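Local coordinates for ABC transporter ATP-binding protein (Sulfolobus tokodaii, PDB 2PJZ) that probably binds and hydrolyses ATP as the nucleotide-binding subunit of an ABC transporter, putatively one for cobalt, at residues A[3-8]-A[25-30]. Residues are numbered along the deposited sequence; the frame is centred on the assembly and turned at random. Where two conformers were deposited one is given.
Sequences QLKNVG and NLEVNG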
ATOM      1  N   GLN A   3       3.942  -4.763  13.433  1.00  7.50           N
ATOM      2  CA  GLN A   3       3.773  -6.216  13.597  1.00  7.13           C
ATOM      3  C   GLN A   3       2.296  -6.552  13.439  1.00  8.95           C
ATOM      4  O   GLN A   3       1.479  -6.014  14.189  1.00  8.31           O
ATOM      5  CB  GLN A   3       4.177  -6.690  14.979  1.00  9.00           C
ATOM      6  CG  GLN A   3       5.643  -6.484  15.357  1.00  9.42           C
ATOM      7  CD  GLN A   3       5.811  -6.598  16.848  1.00 12.37           C
ATOM      8  OE1 GLN A   3       5.767  -5.590  17.561  1.00 11.01           O
ATOM      9  NE2 GLN A   3       5.937  -7.835  17.340  1.00 10.67           N
ATOM     10  N   LEU A   4       1.969  -7.421  12.474  1.00  7.02           N
ATOM     11  CA  LEU A   4       0.609  -8.023  12.428  1.00  8.44           C
ATOM     12  C   LEU A   4       0.743  -9.403  12.984  1.00  8.67           C
ATOM     13  O   LEU A   4       1.536 -10.244  12.459  1.00  8.72           O
ATOM     14  CB  LEU A   4       0.026  -8.061  10.998  1.00  7.58           C
ATOM     15  CG  LEU A   4      -0.518  -6.757  10.394  1.00 11.10           C
ATOM     16  CD1 LEU A   4       0.517  -5.626  10.355  1.00 10.51           C
ATOM     17  CD2 LEU A   4      -1.087  -7.037   9.005  1.00 12.27           C
ATOM     18  N   LYS A   5       0.048  -9.683  14.088  0.50  8.37           N
ATOM     19  CA  LYS A   5       0.164 -11.011  14.728  0.50  8.98           C
ATOM     20  C   LYS A   5      -1.175 -11.735  14.746  0.50  8.72           C
ATOM     21  O   LYS A   5      -2.022 -11.461  15.603  0.50  9.06           O
ATOM     22  CB  LYS A   5       0.725 -10.936  16.167  0.50  8.81           C
ATOM     23  CG  LYS A   5       1.954 -10.032  16.376  0.50 10.66           C
ATOM     24  CD  LYS A   5       3.201 -10.477  15.606  0.50 14.50           C
ATOM     25  CE  LYS A   5       3.857 -11.768  16.180  0.50 15.81           C
ATOM     26  NZ  LYS A   5       5.110 -12.123  15.430  0.50 10.87           N
ATOM     27  N   ASN A   6      -1.347 -12.639  13.786  1.00  9.20           N
ATOM     28  CA  ASN A   6      -2.557 -13.454  13.612  1.00  9.11           C
ATOM     29  C   ASN A   6      -3.793 -12.567  13.384  1.00  8.81           C
ATOM     30  O   ASN A   6      -4.812 -12.696  14.071  1.00  8.58           O
ATOM     31  CB  ASN A   6      -2.783 -14.358  14.844  1.00 10.88           C
ATOM     32  CG  ASN A   6      -3.816 -15.451  14.577  1.00 13.65           C
ATOM     33  OD1 ASN A   6      -3.832 -16.037  13.497  1.00 14.11           O
ATOM     34  ND2 ASN A   6      -4.677 -15.711  15.550  1.00 14.54           N
ATOM     35  N   VAL A   7      -3.681 -11.659  12.421  1.00  8.70           N
ATOM     36  CA  VAL A   7      -4.775 -10.734  12.111  1.00  7.40           C
ATOM     37  C   VAL A   7      -5.842 -11.416  11.243  1.00  7.86           C
ATOM     38  O   VAL A   7      -5.512 -12.159  10.318  1.00  7.69           O
ATOM     39  CB  VAL A   7      -4.231  -9.459  11.419  1.00  6.93           C
ATOM     40  CG1 VAL A   7      -5.386  -8.520  10.975  1.00  7.50           C
ATOM     41  CG2 VAL A   7      -3.328  -8.726  12.415  1.00  7.30           C
ATOM     42  N   GLY A   8      -7.109 -11.170  11.559  1.00  7.28           N
ATOM     43  CA  GLY A   8      -8.207 -11.654  10.697  1.00  8.33           C
ATOM     44  C   GLY A   8      -9.109 -10.452  10.451  1.00  8.42           C
ATOM     45  O   GLY A   8      -9.263  -9.579  11.330  1.00  9.16           O
ATOM     46  N   ASN A  25       0.087 -12.679   9.089  1.00 10.20           N
ATOM     47  CA  ASN A  25       1.267 -12.355   9.898  1.00 11.84           C
ATOM     48  C   ASN A  25       2.307 -11.573   9.082  1.00 11.94           C
ATOM     49  O   ASN A  25       2.583 -11.906   7.921  1.00 12.31           O
ATOM     50  CB  ASN A  25       1.894 -13.620  10.431  1.00 11.58           C
ATOM     51  CG  ASN A  25       1.036 -14.316  11.441  1.00 14.73           C
ATOM     52  OD1 ASN A  25       0.877 -13.852  12.570  1.00 12.68           O
ATOM     53  ND2 ASN A  25       0.481 -15.471  11.047  1.00 14.20           N
ATOM     54  N   LEU A  26       2.848 -10.502   9.657  1.00 10.49           N
ATOM     55  CA  LEU A  26       3.835  -9.700   8.950  1.00 10.23           C
ATOM     56  C   LEU A  26       4.629  -8.868   9.960  1.00 10.57           C
ATOM     57  O   LEU A  26       4.031  -8.313  10.875  1.00  9.39           O
ATOM     58  CB  LEU A  26       3.140  -8.738   7.963  1.00 10.40           C
ATOM     59  CG  LEU A  26       4.006  -7.733   7.199  1.00 12.53           C
ATOM     60  CD1 LEU A  26       4.868  -8.464   6.196  1.00 14.91           C
ATOM     61  CD2 LEU A  26       3.167  -6.673   6.499  1.00 12.40           C
ATOM     62  N   GLU A  27       5.945  -8.721   9.765  1.00  9.69           N
ATOM     63  CA  GLU A  27       6.709  -7.733  10.553  1.00 10.61           C
ATOM     64  C   GLU A  27       7.476  -6.903   9.563  1.00 10.54           C
ATOM     65  O   GLU A  27       8.107  -7.453   8.631  1.00 10.22           O
ATOM     66  CB  GLU A  27       7.650  -8.388  11.628  1.00  9.90           C
ATOM     67  CG  GLU A  27       6.836  -9.142  12.662  1.00 11.58           C
ATOM     68  CD  GLU A  27       7.526  -9.536  13.943  1.00 13.10           C
ATOM     69  OE1 GLU A  27       8.776  -9.495  13.987  1.00 15.29           O
ATOM     70  OE2 GLU A  27       6.773  -9.885  14.907  1.00 18.27           O
ATOM     71  N   VAL A  28       7.374  -5.587   9.716  1.00  9.19           N
ATOM     72  CA  VAL A  28       8.059  -4.638   8.846  1.00 10.14           C
ATOM     73  C   VAL A  28       8.863  -3.695   9.723  1.00  9.77           C
ATOM     74  O   VAL A  28       8.313  -3.089  10.650  1.00  8.56           O
ATOM     75  CB  VAL A  28       7.057  -3.794   8.038  1.00  9.74           C
ATOM     76  CG1 VAL A  28       7.801  -2.787   7.165  1.00 13.00           C
ATOM     77  CG2 VAL A  28       6.217  -4.700   7.148  1.00 10.92           C
ATOM     78  N   ASN A  29      10.153  -3.551   9.437  1.00  9.95           N
ATOM     79  CA  ASN A  29      10.907  -2.522  10.157  1.00 10.15           C
ATOM     80  C   ASN A  29      11.940  -1.867   9.273  1.00  9.75           C
ATOM     81  O   ASN A  29      12.659  -2.567   8.554  1.00  9.32           O
ATOM     82  CB  ASN A  29      11.559  -3.079  11.416  1.00 11.93           C
ATOM     83  CG  ASN A  29      12.607  -4.112  11.132  1.00 17.00           C
ATOM     84  OD1 ASN A  29      12.290  -5.267  10.888  1.00 21.79           O
ATOM     85  ND2 ASN A  29      13.888  -3.711  11.214  1.00 23.62           N
ATOM     86  N   GLY A  30      11.998  -0.541   9.335  1.00  8.71           N
ATOM     87  CA  GLY A  30      13.124   0.219   8.788  1.00 10.63           C
ATOM     88  C   GLY A  30      13.108   0.339   7.274  1.00 11.43           C
ATOM     89  O   GLY A  30      14.093   0.813   6.674  1.00 11.33           O
TER
HETATM   90  O   HOH W   1      -1.546 -16.958  12.587  1.00 19.00           O
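Strands 2-11 and 17-28 form a β hairpin in the antiparallel sheet of this ABC ATP-binding domain, and Leu4 meets Leu26 where they pair, the local strand axes running at 165° to each other. Two backbone bonds define Leu4-Leu26 as the hydrogen-bonded pair: Leu4 N to Leu26 O at 2.8 Å and Leu26 N to Leu4 O at 3.1 Å. Their side chains share the buried face, with CB to CB at 4.4 Å; there Leu4 touches Ile60 of strand 59-62, and Leu26 touches Ile179 of strand 177-182 in the neighbouring mixed sheet.

Gln3 and Glu27, the adjacent non-hydrogen-bonded pair, put their side chains on the other face, where they run alongside each other in the same direction. Their amide and carboxylate planes stand 89° apart, and Gln3 NE2 donates to Glu27 OE2 (3.3 Å) from above the carboxylate plane. In the conformer given, one of two, Lys5 NZ reaches Glu27 OE2 from the opposite face in a salt bridge of 2.8 Å. Bends at chi2 and chi3 bring the lysine CD and CE alongside that oxygen, although its CB starts away from strand 25-28. With Lys5 so placed, OE2 is gripped by two donors, which would be expected to stabilise its negative charge.

Beyond Lys5 the regular pairing gives way. Asn6 N donates to the side-chain oxygen Asn25 OD1 at 2.8 Å, from well above the amide carbonyl plane. A water joins the same two residues, donating to Asn6 OD1 and accepting from Asn25 ND2; Asn23 ND2 also bonds Asn6 OD1. Asn6 has positive phi (60°), and with Val7 it faces Ile24 across the hairpin, the signature of a G1 β bulge, here turning a corner in the first strand of the antiparallel β subdomain characteristic of ABC ATPases.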